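Glyco_hydro_cc domain-containing protein (Pseudomonas viridiflava, PDB 6UAV) probably hydrolyses internal beta-1,3-glucosidic bonds, as an endo-beta-1,3-glucanase of glycoside hydrolase family 128 built on a TIM barrel. Local coordinates at residues A[26-31]-A[50-55]; A[78-83]-A[181-186]. All blocks are in the same frame, centred on the assembly; numbering follows the deposited sequence.

Contact 1. Residues A[26-31]-A[50-55]; sequences SWWYNW and VDFVPM
Strands 27-29 and 51-56 run parallel as neighbours in the barrel wall, W27 paired with D51 and W28 with F52. W28 N donates to D51 O (3.1 Å) and W28 O accepts from V53 N, both nearly along the carbonyl axis. W27, W28, Y29 and N30 all hold CG in the crowded position between backbone N and carbonyl carbon. For W28 (chi1 85°) this lays the indole beside the neighbouring strand, where F52, its CG anti to the backbone N, lies over one face with CD1 offset toward the rim. F52 CB sits 3.8 Å from the centroid of the W28 six-membered ring, a CH-pi contact, and the F52 edge turns toward the five-membered ring in an edge-to-face pair with planes at 60°. V50 CG2 meets W28 CZ3 at 3.7 Å. N30 OD1, hydrogen-bonded to S32 OG, lies in the F52 ring plane 3.4 Å from F52 CZ, the amide nearly perpendicular to the ring. Across the wall, M55 extends so that its SD makes oblique Met-aromatic contacts, 4.0 Å from Y29 CE2 and 4.1 Å from W31 CD1. D51 OD1 turns to a salt bridge with R222. Past the last direct bond, a water accepts from N30 N and lies 2.7 Å from V53 O, to which it can donate, so it can replace direct pairing; the in-plane N30 oxygen probably draws on the weakly positive C-H rim of F52.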
ATOM      1  N   SER A  26      12.486   2.161   3.518  1.00 13.61           N
ATOM      2  CA  SER A  26      12.197   3.551   3.934  1.00 13.74           C
ATOM      3  C   SER A  26      10.894   3.634   4.721  1.00 12.75           C
ATOM      4  O   SER A  26      10.791   4.542   5.552  1.00 12.83           O
ATOM      5  CB  SER A  26      12.220   4.420   2.742  1.00 14.96           C
ATOM      6  OG  SER A  26      13.580   4.626   2.428  1.00 17.61           O
ATOM      7  N   TRP A  27       9.914   2.745   4.500  1.00 12.26           N
ATOM      8  CA  TRP A  27       8.613   2.976   5.161  1.00 11.58           C
ATOM      9  C   TRP A  27       7.833   1.684   5.322  1.00 11.37           C
ATOM     10  O   TRP A  27       8.157   0.676   4.682  1.00 11.11           O
ATOM     11  CB  TRP A  27       7.800   4.011   4.363  1.00 11.86           C
ATOM     12  CG  TRP A  27       7.300   3.488   3.051  1.00 11.64           C
ATOM     13  CD1 TRP A  27       8.039   3.255   1.921  1.00 11.79           C
ATOM     14  CD2 TRP A  27       5.978   2.997   2.760  1.00 11.10           C
ATOM     15  NE1 TRP A  27       7.265   2.700   0.936  1.00 11.93           N
ATOM     16  CE2 TRP A  27       5.989   2.542   1.425  1.00 11.58           C
ATOM     17  CE3 TRP A  27       4.797   2.933   3.485  1.00 11.38           C
ATOM     18  CZ2 TRP A  27       4.828   2.095   0.807  1.00 11.40           C
ATOM     19  CZ3 TRP A  27       3.663   2.491   2.863  1.00 11.23           C
ATOM     20  CH2 TRP A  27       3.679   2.038   1.561  1.00 11.18           C
ATOM     21  N   TRP A  28       6.834   1.742   6.154  1.00 10.95           N
ATOM     22  CA  TRP A  28       5.883   0.621   6.272  1.00 10.77           C
ATOM     23  C   TRP A  28       4.508   1.138   6.609  1.00 11.18           C
ATOM     24  O   TRP A  28       4.348   2.297   6.978  1.00 11.46           O
ATOM     25  CB  TRP A  28       6.337  -0.407   7.322  1.00 11.12           C
ATOM     26  CG  TRP A  28       5.965  -0.142   8.763  1.00 11.29           C
ATOM     27  CD1 TRP A  28       4.947  -0.749   9.437  1.00 11.29           C
ATOM     28  CD2 TRP A  28       6.568   0.748   9.705  1.00 11.02           C
ATOM     29  NE1 TRP A  28       4.903  -0.346  10.736  1.00 11.28           N
ATOM     30  CE2 TRP A  28       5.899   0.574  10.939  1.00 11.79           C
ATOM     31  CE3 TRP A  28       7.645   1.650   9.636  1.00 11.61           C
ATOM     32  CZ2 TRP A  28       6.242   1.285  12.086  1.00 12.02           C
ATOM     33  CZ3 TRP A  28       7.996   2.310  10.793  1.00 11.86           C
ATOM     34  CH2 TRP A  28       7.277   2.173  11.973  1.00 11.90           C
ATOM     35  N   TYR A  29       3.529   0.238   6.558  1.00 10.86           N
ATOM     36  CA  TYR A  29       2.189   0.585   7.042  1.00 10.69           C
ATOM     37  C   TYR A  29       1.577  -0.716   7.492  1.00 10.54           C
ATOM     38  O   TYR A  29       2.146  -1.759   7.180  1.00 10.89           O
ATOM     39  CB  TYR A  29       1.387   1.314   5.953  1.00 10.61           C
ATOM     40  CG  TYR A  29       0.837   0.389   4.902  1.00 10.52           C
ATOM     41  CD1 TYR A  29       1.650  -0.161   3.911  1.00 11.20           C
ATOM     42  CD2 TYR A  29      -0.498   0.067   4.907  1.00 10.81           C
ATOM     43  CE1 TYR A  29       1.122  -0.997   2.944  1.00 10.78           C
ATOM     44  CE2 TYR A  29      -1.029  -0.767   3.961  1.00 10.15           C
ATOM     45  CZ  TYR A  29      -0.212  -1.321   2.976  1.00 10.96           C
ATOM     46  OH  TYR A  29      -0.748  -2.133   2.025  1.00 10.78           O
ATOM     47  N   ASN A  30       0.475  -0.626   8.204  1.00 10.73           N
ATOM     48  CA  ASN A  30      -0.117  -1.803   8.882  1.00 11.17           C
ATOM     49  C   ASN A  30      -1.628  -1.807   8.720  1.00 11.17           C
ATOM     50  O   ASN A  30      -2.267  -2.472   9.520  1.00 11.47           O
ATOM     51  CB  ASN A  30       0.274  -1.873  10.360  1.00 11.47           C
ATOM     52  CG  ASN A  30      -0.348  -0.756  11.171  1.00 11.87           C
ATOM     53  OD1 ASN A  30      -1.033   0.109  10.597  1.00 12.17           O
ATOM     54  ND2 ASN A  30      -0.148  -0.810  12.481  1.00 12.72           N
ATOM     55  N   TRP A  31      -2.148  -1.201   7.666  1.00 11.48           N
ATOM     56  CA  TRP A  31      -3.595  -1.169   7.361  1.00 11.82           C
ATOM     57  C   TRP A  31      -4.386  -0.459   8.475  1.00 12.42           C
ATOM     58  O   TRP A  31      -5.574  -0.635   8.529  1.00 13.74           O
ATOM     59  CB  TRP A  31      -4.162  -2.564   7.094  1.00 12.01           C
ATOM     60  CG  TRP A  31      -3.480  -3.226   5.947  1.00 10.96           C
ATOM     61  CD1 TRP A  31      -3.795  -3.124   4.626  1.00 11.19           C
ATOM     62  CD2 TRP A  31      -2.375  -4.154   6.011  1.00 11.57           C
ATOM     63  NE1 TRP A  31      -2.960  -3.888   3.864  1.00 10.62           N
ATOM     64  CE2 TRP A  31      -2.062  -4.521   4.675  1.00 10.90           C
ATOM     65  CE3 TRP A  31      -1.636  -4.702   7.063  1.00 11.78           C
ATOM     66  CZ2 TRP A  31      -1.029  -5.439   4.384  1.00 11.68           C
ATOM     67  CZ3 TRP A  31      -0.644  -5.623   6.775  1.00 12.36           C
ATOM     68  CH2 TRP A  31      -0.338  -5.943   5.460  1.00 11.96           C
ATOM     69  N   VAL A  50      13.208   5.195   9.243  1.00 17.51           N
ATOM     70  CA  VAL A  50      11.984   4.620   8.620  1.00 16.69           C
ATOM     71  C   VAL A  50      10.809   5.505   9.013  1.00 18.15           C
ATOM     72  O   VAL A  50      10.856   6.202  10.067  1.00 19.10           O
ATOM     73  CB  VAL A  50      11.773   3.131   8.980  1.00 17.01           C
ATOM     74  CG1 VAL A  50      12.937   2.279   8.509  1.00 17.08           C
ATOM     75  CG2 VAL A  50      11.587   2.963  10.473  1.00 17.98           C
ATOM     76  N   ASP A  51       9.816   5.580   8.133  1.00 16.15           N
ATOM     77  CA  ASP A  51       8.556   6.286   8.477  1.00 16.67           C
ATOM     78  C   ASP A  51       7.388   5.315   8.402  1.00 15.04           C
ATOM     79  O   ASP A  51       7.400   4.393   7.619  1.00 14.17           O
ATOM     80  CB  ASP A  51       8.363   7.570   7.684  1.00 19.08           C
ATOM     81  CG  ASP A  51       8.170   7.399   6.204  1.00 21.82           C
ATOM     82  OD1 ASP A  51       9.200   7.194   5.518  1.00 23.85           O
ATOM     83  OD2 ASP A  51       6.987   7.473   5.747  1.00 22.78           O
ATOM     84  N   PHE A  52       6.402   5.525   9.255  1.00 13.62           N
ATOM     85  CA  PHE A  52       5.114   4.774   9.238  1.00 12.87           C
ATOM     86  C   PHE A  52       4.065   5.646   8.544  1.00 12.52           C
ATOM     87  O   PHE A  52       3.991   6.860   8.824  1.00 12.74           O
ATOM     88  CB  PHE A  52       4.631   4.505  10.659  1.00 12.65           C
ATOM     89  CG  PHE A  52       3.224   3.981  10.778  1.00 12.64           C
ATOM     90  CD1 PHE A  52       2.942   2.658  10.489  1.00 12.27           C
ATOM     91  CD2 PHE A  52       2.171   4.834  11.118  1.00 12.71           C
ATOM     92  CE1 PHE A  52       1.637   2.185  10.597  1.00 12.60           C
ATOM     93  CE2 PHE A  52       0.881   4.338  11.199  1.00 12.58           C
ATOM     94  CZ  PHE A  52       0.610   3.022  10.911  1.00 12.53           C
ATOM     95  N   VAL A  53       3.220   5.064   7.714  1.00 11.90           N
ATOM     96  CA  VAL A  53       2.139   5.793   6.977  1.00 11.59           C
ATOM     97  C   VAL A  53       0.824   5.241   7.452  1.00 11.74           C
ATOM     98  O   VAL A  53       0.576   4.050   7.359  1.00 11.58           O
ATOM     99  CB  VAL A  53       2.260   5.675   5.449  1.00 11.29           C
ATOM    100  CG1 VAL A  53       1.104   6.392   4.713  1.00 11.84           C
ATOM    101  CG2 VAL A  53       3.604   6.195   4.984  1.00 11.56           C
ATOM    102  N   PRO A  54       0.003   6.081   8.102  1.00 11.92           N
ATOM    103  CA  PRO A  54      -1.267   5.604   8.631  1.00 12.26           C
ATOM    104  C   PRO A  54      -2.256   5.279   7.506  1.00 11.73           C
ATOM    105  O   PRO A  54      -2.178   5.864   6.437  1.00 11.43           O
ATOM    106  CB  PRO A  54      -1.877   6.755   9.392  1.00 12.55           C
ATOM    107  CG  PRO A  54      -1.013   7.922   9.118  1.00 13.57           C
ATOM    108  CD  PRO A  54       0.240   7.504   8.363  1.00 12.82           C
ATOM    109  N   MET A  55      -3.286   4.487   7.840  1.00 11.50           N
ATOM    110  CA  MET A  55      -4.305   4.117   6.862  1.00 11.51           C
ATOM    111  C   MET A  55      -5.695   4.099   7.497  1.00 12.64           C
ATOM    112  O   MET A  55      -5.864   3.647   8.617  1.00 13.45           O
ATOM    113  CB  MET A  55      -4.045   2.731   6.290  1.00 11.37           C
ATOM    114  CG  MET A  55      -5.124   2.308   5.287  1.00 11.39           C
ATOM    115  SD  MET A  55      -4.604   0.901   4.284  1.00 12.60           S
ATOM    116  CE  MET A  55      -5.573   1.234   2.822  1.00 11.87           C
TER
HETATM  117  O   HOH W   1      -1.003   1.992   8.175  1.00 11.29           O

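Contact 2. Residues A[78-83]-A[181-186]; sequences YLLVIN and WVTEFA
Across the barrel interior, side chains of strand 78-81 meet those of strand 181-183; the strand axes come no closer than 10.7 Å and cross at -57°, so no backbone bond joins them. Near the N-terminal ends of the two strands, Y78 and W181 each set CG anti to the carbonyl carbon, beside the backbone N. The W181 indole thereby brings the corner of its six-membered ring over one face of Y78: W181 CZ2 stands 3.4 Å from Y78 CG, displaced toward the ring's rim, and W181 CH2 lies 3.7 Å from Y78 CB. The planes meet obliquely at 56°. Two residues on, the L80 side chain crosses that of W181 at about a right angle, its CD2 3.9 Å from W181 CE3, and meets T183 CG2 tip to tip at 4.0 Å. T183 CG2, anti to the carbonyl carbon, points at L80, while OG1 hydrogen-bonds H160 NE2. At the C-terminal end the contact becomes polar. N83 and E184 cross at about a right angle, amide and carboxylate planes 28° apart, and a water links them: it accepts from N83 ND2 (2.8 Å) and donates to E184 OE2 (2.5 Å). W31 NE1 also donates to OE2, while Y162 OH is hydrogen-bonded to OE1; such a grip would favour the ionised carboxylate. As in clan GH-A glycosidases, whose catalytic glutamates end strands four and seven, the active site probably lies here, where N83 and E184 follow the fourth and seventh strands out of the wall. V117 of strand 115-121 touches Y78, L80 and W181, and strand 51-56 reaches L80 with V53 and M55. W27, Y156 and F221 surround the indole, and on the outer side V81 and I82 pack against helix 95-112.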
ATOM      1  N   TYR A  78       1.341  11.839   4.203  1.00 13.52           N
ATOM      2  CA  TYR A  78       0.481  10.957   3.376  1.00 13.25           C
ATOM      3  C   TYR A  78      -0.440  10.175   4.281  1.00 13.00           C
ATOM      4  O   TYR A  78      -0.038   9.839   5.393  1.00 13.19           O
ATOM      5  CB  TYR A  78       1.357  10.013   2.545  1.00 13.81           C
ATOM      6  CG  TYR A  78       2.169  10.785   1.544  1.00 14.46           C
ATOM      7  CD1 TYR A  78       1.610  11.224   0.362  1.00 15.64           C
ATOM      8  CD2 TYR A  78       3.467  11.078   1.796  1.00 16.52           C
ATOM      9  CE1 TYR A  78       2.333  11.983  -0.542  1.00 17.28           C
ATOM     10  CE2 TYR A  78       4.211  11.843   0.907  1.00 17.44           C
ATOM     11  CZ  TYR A  78       3.645  12.275  -0.263  1.00 17.88           C
ATOM     12  OH  TYR A  78       4.392  13.015  -1.153  1.00 21.62           O
ATOM     13  N   LEU A  79      -1.649   9.950   3.794  1.00 11.86           N
ATOM     14  CA  LEU A  79      -2.652   9.113   4.451  1.00 11.64           C
ATOM     15  C   LEU A  79      -3.167   8.113   3.429  1.00 11.54           C
ATOM     16  O   LEU A  79      -3.750   8.532   2.428  1.00 11.24           O
ATOM     17  CB  LEU A  79      -3.765  10.008   4.989  1.00 11.31           C
ATOM     18  CG  LEU A  79      -4.892   9.266   5.700  1.00 10.94           C
ATOM     19  CD1 LEU A  79      -4.371   8.597   6.988  1.00 11.13           C
ATOM     20  CD2 LEU A  79      -6.083  10.202   5.989  1.00 11.62           C
ATOM     21  N   LEU A  80      -2.998   6.829   3.702  1.00 11.02           N
ATOM     22  CA  LEU A  80      -3.535   5.789   2.839  1.00 10.81           C
ATOM     23  C   LEU A  80      -5.011   5.662   3.169  1.00 10.66           C
ATOM     24  O   LEU A  80      -5.373   5.727   4.373  1.00 10.77           O
ATOM     25  CB  LEU A  80      -2.831   4.478   3.154  1.00 11.10           C
ATOM     26  CG  LEU A  80      -1.344   4.473   2.818  1.00 11.80           C
ATOM     27  CD1 LEU A  80      -0.698   3.235   3.455  1.00 12.08           C
ATOM     28  CD2 LEU A  80      -1.121   4.506   1.322  1.00 12.16           C
ATOM     29  N   VAL A  81      -5.833   5.532   2.142  1.00 10.11           N
ATOM     30  CA  VAL A  81      -7.288   5.416   2.381  1.00 10.58           C
ATOM     31  C   VAL A  81      -7.902   4.299   1.554  1.00 10.89           C
ATOM     32  O   VAL A  81      -7.566   4.154   0.356  1.00 10.67           O
ATOM     33  CB  VAL A  81      -7.967   6.780   2.155  1.00 11.08           C
ATOM     34  CG1 VAL A  81      -7.488   7.852   3.104  1.00 11.55           C
ATOM     35  CG2 VAL A  81      -7.864   7.269   0.716  1.00 11.42           C
ATOM     36  N   ILE A  82      -8.836   3.607   2.190  1.00 11.33           N
ATOM     37  CA  ILE A  82      -9.778   2.626   1.596  1.00 12.10           C
ATOM     38  C   ILE A  82      -9.056   1.401   1.014  1.00 13.23           C
ATOM     39  O   ILE A  82      -8.621   1.425  -0.142  1.00 12.53           O
ATOM     40  CB  ILE A  82     -10.755   3.271   0.591  1.00 12.34           C
ATOM     41  CG1 ILE A  82     -11.375   4.568   1.164  1.00 13.27           C
ATOM     42  CG2 ILE A  82     -11.798   2.186   0.287  1.00 12.31           C
ATOM     43  CD1 ILE A  82     -12.644   5.071   0.525  1.00 14.79           C
ATOM     44  N   ASN A  83      -9.029   0.334   1.809  1.00 12.26           N
ATOM     45  CA  ASN A  83      -8.290  -0.914   1.412  1.00 11.60           C
ATOM     46  C   ASN A  83      -9.157  -1.830   0.554  1.00 11.55           C
ATOM     47  O   ASN A  83      -9.939  -2.581   1.123  1.00 12.31           O
ATOM     48  CB  ASN A  83      -7.806  -1.678   2.632  1.00 12.07           C
ATOM     49  CG  ASN A  83      -6.779  -2.708   2.210  1.00 11.85           C
ATOM     50  OD1 ASN A  83      -5.668  -2.350   1.841  1.00 11.83           O
ATOM     51  ND2 ASN A  83      -7.148  -3.978   2.262  1.00 12.55           N
ATOM     52  N   TRP A 181       0.851   4.724  -5.550  1.00 12.00           N
ATOM     53  CA  TRP A 181       1.616   3.890  -4.609  1.00 12.11           C
ATOM     54  C   TRP A 181       1.139   2.452  -4.818  1.00 11.89           C
ATOM     55  O   TRP A 181      -0.106   2.188  -4.785  1.00 11.44           O
ATOM     56  CB  TRP A 181       1.356   4.321  -3.161  1.00 12.04           C
ATOM     57  CG  TRP A 181       1.859   5.670  -2.730  1.00 12.15           C
ATOM     58  CD1 TRP A 181       1.978   6.853  -3.408  1.00 13.00           C
ATOM     59  CD2 TRP A 181       2.250   5.953  -1.374  1.00 12.47           C
ATOM     60  NE1 TRP A 181       2.415   7.852  -2.569  1.00 12.83           N
ATOM     61  CE2 TRP A 181       2.578   7.322  -1.309  1.00 12.75           C
ATOM     62  CE3 TRP A 181       2.392   5.153  -0.235  1.00 12.40           C
ATOM     63  CZ2 TRP A 181       3.024   7.922  -0.125  1.00 13.05           C
ATOM     64  CZ3 TRP A 181       2.812   5.752   0.923  1.00 12.78           C
ATOM     65  CH2 TRP A 181       3.102   7.122   0.980  1.00 12.79           C
ATOM     66  N   VAL A 182       2.067   1.507  -4.981  1.00 11.81           N
ATOM     67  CA  VAL A 182       1.660   0.094  -5.138  1.00 11.38           C
ATOM     68  C   VAL A 182       1.865  -0.525  -3.757  1.00 11.43           C
ATOM     69  O   VAL A 182       3.003  -0.914  -3.446  1.00 11.18           O
ATOM     70  CB  VAL A 182       2.488  -0.580  -6.243  1.00 11.86           C
ATOM     71  CG1 VAL A 182       2.213  -2.066  -6.266  1.00 11.68           C
ATOM     72  CG2 VAL A 182       2.244   0.038  -7.632  1.00 12.62           C
ATOM     73  N   THR A 183       0.801  -0.617  -2.950  1.00 10.99           N
ATOM     74  CA  THR A 183       0.984  -0.765  -1.482  1.00 10.86           C
ATOM     75  C   THR A 183       0.912  -2.225  -1.041  1.00 10.82           C
ATOM     76  O   THR A 183       1.068  -2.506   0.140  1.00 10.23           O
ATOM     77  CB  THR A 183      -0.014   0.137  -0.746  1.00 10.90           C
ATOM     78  OG1 THR A 183      -1.321  -0.187  -1.223  1.00 10.66           O
ATOM     79  CG2 THR A 183       0.306   1.590  -0.987  1.00 11.02           C
ATOM     80  N   GLU A 184       0.650  -3.126  -1.970  1.00 10.90           N
ATOM     81  CA  GLU A 184       0.826  -4.578  -1.777  1.00 10.91           C
ATOM     82  C   GLU A 184       1.220  -5.153  -3.134  1.00 10.73           C
ATOM     83  O   GLU A 184       0.512  -4.932  -4.164  1.00 10.54           O
ATOM     84  CB  GLU A 184      -0.415  -5.361  -1.340  1.00 10.84           C
ATOM     85  CG  GLU A 184      -1.031  -4.872  -0.047  1.00 11.46           C
ATOM     86  CD  GLU A 184      -2.264  -5.605   0.389  1.00 11.22           C
ATOM     87  OE1 GLU A 184      -2.554  -6.735  -0.118  1.00 11.64           O
ATOM     88  OE2 GLU A 184      -3.019  -5.031   1.246  1.00 12.30           O
ATOM     89  N   PHE A 185       2.322  -5.898  -3.158  1.00 10.83           N
ATOM     90  CA  PHE A 185       2.680  -6.706  -4.344  1.00 11.23           C
ATOM     91  C   PHE A 185       3.593  -7.850  -3.957  1.00 11.82           C
ATOM     92  O   PHE A 185       4.236  -7.847  -2.921  1.00 11.26           O
ATOM     93  CB  PHE A 185       3.314  -5.887  -5.462  1.00 11.47           C
ATOM     94  CG  PHE A 185       4.703  -5.392  -5.233  1.00 11.39           C
ATOM     95  CD1 PHE A 185       4.982  -4.486  -4.239  1.00 11.25           C
ATOM     96  CD2 PHE A 185       5.759  -5.910  -5.979  1.00 11.84           C
ATOM     97  CE1 PHE A 185       6.273  -4.031  -4.012  1.00 11.43           C
ATOM     98  CE2 PHE A 185       7.038  -5.432  -5.787  1.00 11.99           C
ATOM     99  CZ  PHE A 185       7.294  -4.519  -4.789  1.00 12.15           C
ATOM    100  N   ALA A 186       3.495  -8.871  -4.790  1.00 12.11           N
ATOM    101  CA  ALA A 186       4.296 -10.110  -4.778  1.00 13.06           C
ATOM    102  C   ALA A 186       3.794 -10.868  -5.988  1.00 13.70           C
ATOM    103  O   ALA A 186       2.718 -10.479  -6.523  1.00 14.06           O
ATOM    104  CB  ALA A 186       4.038 -10.831  -3.477  1.00 12.57           C
TER
HETATM  105  O   HOH W   2      -5.334  -6.026   1.532  1.00 16.50           O

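Overall arrangement
From the N terminus, the chain passes through strand 27-29, helix 44-48 and strand 51-56, and contact 1 closes this beta-alpha-beta unit by setting its two strands edge to edge. Only then does contact 2 open, at strand 78-81, the next strand of the sheet; it closes nearly a hundred residues later at strand 180-185, the seventh, so the two contacts follow in series without nesting. One is made along the wall, the other through the interior. Their centres lie about 10 Å apart, and they join where Y29 OH makes a probable hydrogen bond with T183 O and W31 packs on N83, tying strands two, three, four and seven together.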